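Local coordinates for protein alanine racemase, biosynthetic (Pseudomonas aeruginosa PAO1, PDB 6A2F) that is a pyridoxal-phosphate protein of the alanine racemase family, a dimer whose subunits each pair a TIM-type barrel with a beta-rich C-terminal domain, and holds D-lysine, at residues M1-V5 with S270-D275; L124-M128 with Q174-F178; M234-L240 with G318-W324. All coordinates share one frame. Residue numbers count along the deposited sequence, not the author numbering.

Contact 1 of 3, residues M1-V5 with S270-D275; sequences MRPLV and SCGYAD. With DLY (D-lysine), chain D.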
loop_
_atom_site.group_PDB
_atom_site.type_symbol
_atom_site.label_atom_id
_atom_site.label_comp_id
_atom_site.label_asym_id
_atom_site.label_seq_id
_atom_site.Cartn_x
_atom_site.Cartn_y
_atom_site.Cartn_z
ATOM N N MET A 1 16.105 -15.149 -5.339
ATOM C CA MET A 1 15.201 -13.994 -5.070
ATOM C C MET A 1 14.162 -14.324 -4.003
ATOM O O MET A 1 13.893 -15.497 -3.729
ATOM C CB MET A 1 14.516 -13.500 -6.360
ATOM C CG MET A 1 13.652 -14.515 -7.089
ATOM S SD MET A 1 12.428 -13.731 -8.172
ATOM C CE MET A 1 12.146 -15.050 -9.352
ATOM N N ARG A 2 13.596 -13.282 -3.397
ATOM C CA ARG A 2 12.478 -13.429 -2.475
ATOM C C ARG A 2 11.293 -14.069 -3.226
ATOM O O ARG A 2 10.907 -13.592 -4.295
ATOM C CB ARG A 2 12.099 -12.064 -1.884
ATOM C CG ARG A 2 11.147 -12.125 -0.700
ATOM C CD ARG A 2 11.028 -10.776 -0.006
ATOM N NE ARG A 2 9.953 -10.760 0.991
ATOM C CZ ARG A 2 8.791 -10.128 0.844
ATOM N NH1 ARG A 2 8.530 -9.444 -0.263
ATOM N NH2 ARG A 2 7.883 -10.179 1.808
ATOM N N PRO A 3 10.726 -15.162 -2.679
ATOM C CA PRO A 3 9.649 -15.851 -3.383
ATOM C C PRO A 3 8.317 -15.116 -3.258
ATOM O O PRO A 3 7.437 -15.531 -2.498
ATOM C CB PRO A 3 9.592 -17.229 -2.703
ATOM C CG PRO A 3 10.479 -17.151 -1.498
ATOM C CD PRO A 3 10.976 -15.744 -1.352
ATOM N N LEU A 4 8.196 -14.012 -3.990
ATOM C CA LEU A 4 6.949 -13.262 -4.093
ATOM C C LEU A 4 6.851 -12.587 -5.450
ATOM O O LEU A 4 7.685 -11.742 -5.806
ATOM C CB LEU A 4 6.816 -12.228 -2.974
ATOM C CG LEU A 4 5.511 -11.429 -2.988
ATOM C CD1 LEU A 4 4.319 -12.297 -2.610
ATOM C CD2 LEU A 4 5.622 -10.250 -2.044
ATOM N N VAL A 5 5.826 -12.973 -6.203
ATOM C CA VAL A 5 5.635 -12.492 -7.568
ATOM C C VAL A 5 4.156 -12.214 -7.842
ATOM O O VAL A 5 3.286 -13.023 -7.507
ATOM C CB VAL A 5 6.200 -13.489 -8.616
ATOM C CG1 VAL A 5 5.870 -13.042 -10.029
ATOM C CG2 VAL A 5 7.707 -13.646 -8.473
ATOM N N SER A 270 6.141 -15.748 2.635
ATOM C CA SER A 270 6.951 -14.628 2.160
ATOM C C SER A 270 6.107 -13.494 1.569
ATOM O O SER A 270 6.265 -13.118 0.398
ATOM C CB SER A 270 7.970 -15.132 1.137
ATOM O OG SER A 270 7.328 -15.890 0.125
ATOM N N CYS A 271 5.208 -12.957 2.390
ATOM C CA CYS A 271 4.355 -11.827 2.013
ATOM C C CYS A 271 3.886 -11.114 3.269
ATOM O O CYS A 271 3.463 -11.757 4.221
ATOM C CB CYS A 271 3.146 -12.290 1.190
ATOM S SG CYS A 271 2.084 -10.940 0.611
ATOM N N GLY A 272 3.968 -9.788 3.266
ATOM C CA GLY A 272 3.541 -8.982 4.408
ATOM C C GLY A 272 2.941 -7.659 3.988
ATOM O O GLY A 272 2.781 -7.398 2.793
ATOM N N TYR A 273 2.624 -6.809 4.962
ATOM C CA TYR A 273 1.897 -5.568 4.666
ATOM C C TYR A 273 2.664 -4.548 3.817
ATOM O O TYR A 273 2.048 -3.713 3.156
ATOM C CB TYR A 273 1.268 -4.924 5.917
ATOM C CG TYR A 273 2.213 -4.534 7.032
ATOM C CD1 TYR A 273 3.048 -3.421 6.918
ATOM C CD2 TYR A 273 2.242 -5.257 8.227
ATOM C CE1 TYR A 273 3.905 -3.062 7.949
ATOM C CE2 TYR A 273 3.089 -4.898 9.266
ATOM C CZ TYR A 273 3.918 -3.804 9.121
ATOM O OH TYR A 273 4.761 -3.455 10.151
ATOM N N ALA A 274 3.993 -4.631 3.817
ATOM C CA ALA A 274 4.810 -3.786 2.944
ATOM C C ALA A 274 4.780 -4.244 1.483
ATOM O O ALA A 274 5.204 -3.515 0.592
ATOM C CB ALA A 274 6.240 -3.715 3.450
ATOM N N ASP A 275 4.288 -5.456 1.245
ATOM C CA ASP A 275 4.069 -5.940 -0.114
ATOM C C ASP A 275 2.702 -5.492 -0.638
ATOM O O ASP A 275 2.422 -5.596 -1.830
ATOM C CB ASP A 275 4.193 -7.461 -0.168
ATOM C CG ASP A 275 5.534 -7.956 0.354
ATOM O OD1 ASP A 275 6.587 -7.553 -0.202
ATOM O OD2 ASP A 275 5.533 -8.761 1.316
HETATM N N DLY D . 8.773 -9.930 11.821
HETATM C CA DLY D . 9.003 -8.630 11.116
HETATM C C DLY D . 9.006 -8.812 9.617
HETATM O O DLY D . 10.021 -8.598 8.955
HETATM C CB DLY D . 7.908 -7.648 11.519
HETATM C CG DLY D . 8.391 -6.205 11.636
HETATM C CD DLY D . 7.273 -5.229 11.294
HETATM C CE DLY D . 6.355 -4.966 12.482
HETATM N NZ DLY D . 4.993 -5.240 12.075
HETATM O OXT DLY D . 8.007 -9.175 8.994
#
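Buried charge is tolerated where each polar group finds a partner, and the meeting of the N-terminal residues with the loop after strand 264-269 is a compact example. Ser270 loses more surface here than any other residue. Its hydroxyl OG donates to Pro3 O over 2.6 Å and also bonds to Gln239 N of the adjacent strand, so one serine ties the inverse gamma turn centred on Pro3 to the sheet of the C-terminal domain. Arg2, next in buried area, extends with chi1 to chi3 trans, so that its guanidinium reaches the Asp275 carboxylate in a two-pronged salt bridge, with NH1 2.7 Å from OD1 and NH2 2.8 Å from OD2, while Ser270 O lies over one face of the group. Beside it Leu4 CD1 makes an apolar contact with Cys271 CB at 4.0 Å, and Leu4 CD2 lies against the Asp275 carboxylate, 3.3 Å from its CG. The loop is drawn in upon the same carboxylate, since Gly272 N donates to Asp275 OD2 at 2.7 Å. Two residues before Asp275, Tyr273 OH accepts a hydrogen bond from D-lysine NZ at 2.6 Å; the ligand is also hydrogen-bonded to Ser301 and Asp303. Because Asp275 OD1 also pairs with Arg351, the aspartate is shared between two arginines, which implies a charge network joining the chain's start to the ligand-bearing loop.

Contact 2 of 3, residues L124-M128 with Q174-F178; sequences LDSGM and QLESF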
loop_
_atom_site.group_PDB
_atom_site.type_symbol
_atom_site.label_atom_id
_atom_site.label_comp_id
_atom_site.label_asym_id
_atom_site.label_seq_id
_atom_site.Cartn_x
_atom_site.Cartn_y
_atom_site.Cartn_z
ATOM N N LEU A 124 -20.757 17.017 -13.583
ATOM C CA LEU A 124 -21.905 17.209 -12.721
ATOM C C LEU A 124 -21.705 16.459 -11.411
ATOM O O LEU A 124 -21.351 15.274 -11.405
ATOM C CB LEU A 124 -23.172 16.698 -13.416
ATOM C CG LEU A 124 -24.456 16.589 -12.589
ATOM C CD1 LEU A 124 -25.019 17.967 -12.262
ATOM C CD2 LEU A 124 -25.476 15.741 -13.327
ATOM N N ASP A 125 -22.034 17.117 -10.310
ATOM C CA ASP A 125 -22.027 16.452 -9.029
ATOM C C ASP A 125 -23.494 16.067 -8.897
ATOM O O ASP A 125 -24.348 16.920 -8.708
ATOM C CB ASP A 125 -21.623 17.404 -7.912
ATOM C CG ASP A 125 -21.815 16.802 -6.532
ATOM O OD1 ASP A 125 -22.050 15.590 -6.430
ATOM O OD2 ASP A 125 -21.732 17.550 -5.547
ATOM N N SER A 126 -23.782 14.780 -9.015
ATOM C CA SER A 126 -25.155 14.290 -8.948
ATOM C C SER A 126 -25.572 13.637 -7.632
ATOM O O SER A 126 -26.666 13.106 -7.531
ATOM C CB SER A 126 -25.451 13.359 -10.122
ATOM O OG SER A 126 -24.596 12.243 -10.122
ATOM N N GLY A 127 -24.726 13.716 -6.616
ATOM C CA GLY A 127 -25.036 13.103 -5.339
ATOM C C GLY A 127 -23.837 12.552 -4.597
ATOM O O GLY A 127 -23.928 12.260 -3.418
ATOM N N MET A 128 -22.704 12.428 -5.282
ATOM C CA MET A 128 -21.445 11.999 -4.664
ATOM C C MET A 128 -20.980 13.050 -3.654
ATOM O O MET A 128 -20.434 12.732 -2.606
ATOM C CB MET A 128 -20.366 11.784 -5.713
ATOM C CG MET A 128 -20.100 10.334 -6.065
ATOM S SD MET A 128 -19.055 9.489 -4.873
ATOM C CE MET A 128 -18.087 8.478 -5.969
ATOM N N GLN A 174 -29.382 10.265 -8.891
ATOM C CA GLN A 174 -28.204 10.674 -9.661
ATOM C C GLN A 174 -28.469 10.605 -11.159
ATOM O O GLN A 174 -28.025 11.467 -11.917
ATOM C CB GLN A 174 -26.986 9.819 -9.293
ATOM C CG GLN A 174 -26.377 10.157 -7.942
ATOM C CD GLN A 174 -25.043 9.479 -7.713
ATOM O OE1 GLN A 174 -24.977 8.366 -7.194
ATOM N NE2 GLN A 174 -23.965 10.158 -8.091
ATOM N N LEU A 175 -29.213 9.579 -11.564
ATOM C CA LEU A 175 -29.573 9.356 -12.959
ATOM C C LEU A 175 -30.539 10.443 -13.445
ATOM O O LEU A 175 -30.385 10.969 -14.552
ATOM C CB LEU A 175 -30.169 7.949 -13.115
ATOM C CG LEU A 175 -30.305 7.187 -14.444
ATOM C CD1 LEU A 175 -31.761 6.892 -14.763
ATOM C CD2 LEU A 175 -29.598 7.835 -15.632
ATOM N N GLU A 176 -31.510 10.788 -12.598
ATOM C CA GLU A 176 -32.476 11.847 -12.897
ATOM C C GLU A 176 -31.809 13.213 -12.998
ATOM O O GLU A 176 -32.168 14.016 -13.863
ATOM C CB GLU A 176 -33.603 11.874 -11.859
ATOM C CG GLU A 176 -34.706 10.857 -12.118
ATOM C CD GLU A 176 -35.642 10.674 -10.934
ATOM O OE1 GLU A 176 -35.769 11.606 -10.102
ATOM O OE2 GLU A 176 -36.257 9.589 -10.833
ATOM N N SER A 177 -30.842 13.465 -12.116
ATOM C CA SER A 177 -30.046 14.689 -12.153
ATOM C C SER A 177 -29.297 14.814 -13.483
ATOM O O SER A 177 -29.349 15.858 -14.134
ATOM C CB SER A 177 -29.060 14.718 -10.982
ATOM O OG SER A 177 -28.168 15.816 -11.091
ATOM N N PHE A 178 -28.619 13.735 -13.873
ATOM C CA PHE A 178 -27.890 13.647 -15.137
ATOM C C PHE A 178 -28.821 13.892 -16.325
ATOM O O PHE A 178 -28.536 14.746 -17.166
ATOM C CB PHE A 178 -27.206 12.274 -15.254
ATOM C CG PHE A 178 -26.203 12.173 -16.380
ATOM C CD1 PHE A 178 -26.616 11.911 -17.687
ATOM C CD2 PHE A 178 -24.842 12.312 -16.128
ATOM C CE1 PHE A 178 -25.694 11.811 -18.720
ATOM C CE2 PHE A 178 -23.914 12.209 -17.155
ATOM C CZ PHE A 178 -24.341 11.956 -18.452
#
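Leu124 follows directly on strand 118-123 and points its side chain at helix 169-179, where CD2 lies 3.5 Å from Ser177 OG and 4.3 Å from Phe178 CB. Leucine and phenylalanine both also rest on Leu156 of strand 151-157, so the apolar seam reaches down to the neighbouring strand. Asp125 turns its CB away from the helix and organises its own loop instead: OD1 accepts from Gly127 N at 3.3 Å, an Asx turn, while OD2 forms a salt bridge with Arg244 of the second subunit. The loop leaves the C-terminal end of strand 118-123 and meets helix 169-179, packed outside the parallel strands, as in a TIM-type beta/alpha barrel. At Ser126 the two backbones are nearest, its CA 4.8 Å from that of Gln174. Its OG receives a hydrogen bond from Gln174 NE2 at 3.0 Å and is bonded to Ser158 as well; the other end of the amide, OE1, accepts from Ala161 N. Gly127 has a positive phi of 146°, at which a CB would collide with the preceding carbonyl and crowd Gln174 CG. Met128 brings its N to 3.8 Å from Gln174 NE2, whereas the end of its side chain leads away from the helix, to within about 5 Å of a bound D-lysine, and packs on Tyr254 of the second subunit.

Contact 3 of 3, residues M234-L240 with G318-W324; sequences MSLGAQL and GDPVELW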
loop_
_atom_site.group_PDB
_atom_site.type_symbol
_atom_site.label_atom_id
_atom_site.label_comp_id
_atom_site.label_asym_id
_atom_site.label_seq_id
_atom_site.Cartn_x
_atom_site.Cartn_y
_atom_site.Cartn_z
ATOM N N MET A 234 -4.738 -10.432 -11.819
ATOM C CA MET A 234 -3.564 -10.535 -10.954
ATOM C C MET A 234 -3.549 -11.803 -10.110
ATOM O O MET A 234 -4.542 -12.157 -9.476
ATOM C CB MET A 234 -3.427 -9.310 -10.041
ATOM C CG MET A 234 -2.057 -9.204 -9.378
ATOM S SD MET A 234 -1.967 -8.126 -7.930
ATOM C CE MET A 234 -2.075 -6.510 -8.696
ATOM N N SER A 235 -2.400 -12.470 -10.108
ATOM C CA SER A 235 -2.162 -13.601 -9.232
ATOM C C SER A 235 -0.960 -13.281 -8.350
ATOM O O SER A 235 0.164 -13.168 -8.839
ATOM C CB SER A 235 -1.919 -14.868 -10.054
ATOM O OG SER A 235 -2.288 -16.017 -9.320
ATOM N N LEU A 236 -1.207 -13.097 -7.056
ATOM C CA LEU A 236 -0.130 -12.836 -6.105
ATOM C C LEU A 236 0.288 -14.149 -5.451
ATOM O O LEU A 236 -0.459 -14.727 -4.658
ATOM C CB LEU A 236 -0.549 -11.790 -5.063
ATOM C CG LEU A 236 0.522 -11.280 -4.085
ATOM C CD1 LEU A 236 1.641 -10.550 -4.815
ATOM C CD2 LEU A 236 -0.083 -10.390 -3.007
ATOM N N GLY A 237 1.474 -14.626 -5.815
ATOM C CA GLY A 237 1.980 -15.903 -5.326
ATOM C C GLY A 237 3.211 -15.756 -4.451
ATOM O O GLY A 237 4.117 -14.979 -4.761
ATOM N N ALA A 238 3.232 -16.502 -3.349
ATOM C CA ALA A 238 4.390 -16.561 -2.469
ATOM C C ALA A 238 4.743 -18.012 -2.138
ATOM O O ALA A 238 4.319 -18.936 -2.837
ATOM C CB ALA A 238 4.140 -15.756 -1.201
ATOM N N GLN A 239 5.522 -18.202 -1.074
ATOM C CA GLN A 239 5.950 -19.531 -0.657
ATOM C C GLN A 239 5.998 -19.684 0.851
ATOM O O GLN A 239 6.163 -18.704 1.582
ATOM C CB GLN A 239 7.336 -19.852 -1.220
ATOM C CG GLN A 239 7.329 -20.658 -2.507
ATOM C CD GLN A 239 8.705 -20.751 -3.135
ATOM O OE1 GLN A 239 9.700 -21.005 -2.446
ATOM N NE2 GLN A 239 8.772 -20.538 -4.449
ATOM N N LEU A 240 5.856 -20.927 1.304
ATOM C CA LEU A 240 6.159 -21.282 2.683
ATOM C C LEU A 240 7.669 -21.249 2.858
ATOM O O LEU A 240 8.395 -21.929 2.134
ATOM C CB LEU A 240 5.623 -22.675 3.017
ATOM C CG LEU A 240 4.114 -22.905 3.078
ATOM C CD1 LEU A 240 3.859 -24.368 3.398
ATOM C CD2 LEU A 240 3.439 -22.002 4.104
ATOM N N GLY A 318 8.674 -24.443 0.913
ATOM C CA GLY A 318 8.894 -24.335 -0.524
ATOM C C GLY A 318 7.611 -24.373 -1.337
ATOM O O GLY A 318 7.608 -23.980 -2.503
ATOM N N ASP A 319 6.525 -24.846 -0.723
ATOM C CA ASP A 319 5.220 -24.950 -1.392
ATOM C C ASP A 319 4.658 -23.582 -1.790
ATOM O O ASP A 319 4.802 -22.612 -1.044
ATOM C CB ASP A 319 4.212 -25.693 -0.505
ATOM C CG ASP A 319 4.447 -27.211 -0.469
ATOM O OD1 ASP A 319 5.401 -27.711 -1.107
ATOM O OD2 ASP A 319 3.662 -27.905 0.218
ATOM N N PRO A 320 4.023 -23.500 -2.974
ATOM C CA PRO A 320 3.459 -22.233 -3.440
ATOM C C PRO A 320 2.263 -21.790 -2.604
ATOM O O PRO A 320 1.446 -22.618 -2.197
ATOM C CB PRO A 320 3.020 -22.549 -4.873
ATOM C CG PRO A 320 2.803 -24.027 -4.891
ATOM C CD PRO A 320 3.838 -24.584 -3.959
ATOM N N VAL A 321 2.173 -20.489 -2.344
ATOM C CA VAL A 321 1.055 -19.924 -1.599
ATOM C C VAL A 321 0.363 -18.865 -2.452
ATOM O O VAL A 321 0.976 -17.858 -2.804
ATOM C CB VAL A 321 1.512 -19.311 -0.252
ATOM C CG1 VAL A 321 0.377 -18.544 0.416
ATOM C CG2 VAL A 321 2.036 -20.388 0.684
ATOM N N GLU A 322 -0.902 -19.101 -2.790
ATOM C CA GLU A 322 -1.700 -18.096 -3.498
ATOM C C GLU A 322 -2.423 -17.172 -2.512
ATOM O O GLU A 322 -3.304 -17.611 -1.767
ATOM C CB GLU A 322 -2.697 -18.743 -4.468
ATOM C CG GLU A 322 -3.457 -17.727 -5.311
ATOM C CD GLU A 322 -4.312 -18.354 -6.398
ATOM O OE1 GLU A 322 -5.481 -17.935 -6.549
ATOM O OE2 GLU A 322 -3.825 -19.261 -7.106
ATOM N N LEU A 323 -2.030 -15.898 -2.503
ATOM C CA LEU A 323 -2.698 -14.896 -1.674
ATOM C C LEU A 323 -3.988 -14.453 -2.352
ATOM O O LEU A 323 -4.996 -14.219 -1.686
ATOM C CB LEU A 323 -1.790 -13.688 -1.391
ATOM C CG LEU A 323 -0.587 -13.768 -0.436
ATOM C CD1 LEU A 323 -0.861 -14.586 0.822
ATOM C CD2 LEU A 323 0.661 -14.272 -1.143
ATOM N N TRP A 324 -3.930 -14.314 -3.675
ATOM C CA TRP A 324 -5.119 -14.173 -4.522
ATOM C C TRP A 324 -4.784 -14.402 -5.989
ATOM O O TRP A 324 -3.627 -14.281 -6.386
ATOM C CB TRP A 324 -5.824 -12.824 -4.329
ATOM C CG TRP A 324 -4.997 -11.589 -4.587
ATOM C CD1 TRP A 324 -4.626 -11.075 -5.803
ATOM C CD2 TRP A 324 -4.484 -10.688 -3.599
ATOM N NE1 TRP A 324 -3.899 -9.919 -5.627
ATOM C CE2 TRP A 324 -3.797 -9.659 -4.286
ATOM C CE3 TRP A 324 -4.535 -10.654 -2.198
ATOM C CZ2 TRP A 324 -3.164 -8.606 -3.619
ATOM C CZ3 TRP A 324 -3.898 -9.604 -1.532
ATOM C CH2 TRP A 324 -3.224 -8.593 -2.247
HETATM O O HOH W 1 -3.925 -18.017 -10.049
#
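An antiparallel beta pairing joins strand 234-240 to residues 318-324 within the mixed sheet of the C-terminal domain, with strand 4-8 also bonded to the first strand and strand 286-289 to the second. Ala238 and Val321 form a hydrogen-bonded pair, each N to the other's O at 2.7 Å. Further along, Leu240 N reaches Asp319 O at 3.1 Å and Gly318 N reaches Leu240 O at 2.8 Å. A classic irregularity interrupts the register: between Leu236 and Gly237 it slips by one residue, a beta bulge, and the chain turns a corner at Leu323. Leu236 therefore bonds to two residues, its O accepting from Leu323 N at 2.9 Å and its N donating to Trp324 O at 2.8 Å. Trp324 lies on the same face as Leu236, against helix 341-346, and Leu236 CD2 makes a CH-pi contact 3.8 Å from the centroid of the Trp324 six-membered ring. At the ring's edge, Trp324 NE1 points a weak hydrogen bond at Met234 SD, 3.5 Å away.

Contacts 1 and 3 illustrate how segments far apart in sequence gather on one sheet, in which strands 4-8 and 234-246 are neighbours. Their centres are 9 Å apart, and they meet through probable hydrogen bonds from Gly237 N to Val5 O at 3.0 Å and from Ser270 N to Gln239 O at 3.1 Å; their segments alternate along the chain. Contact 2 lies across the chain's centre, about 42 Å from each of the others between centres, in the barrel. Contacts 1 and 2 nevertheless both touch the second subunit. Contact 1 holds Tyr273 of a D-lysine pocket, and the side chain of Met128 in contact 2 is about 5 Å from a bound D-lysine, whereas that of Ala238 in contact 3 is about 13 Å from one.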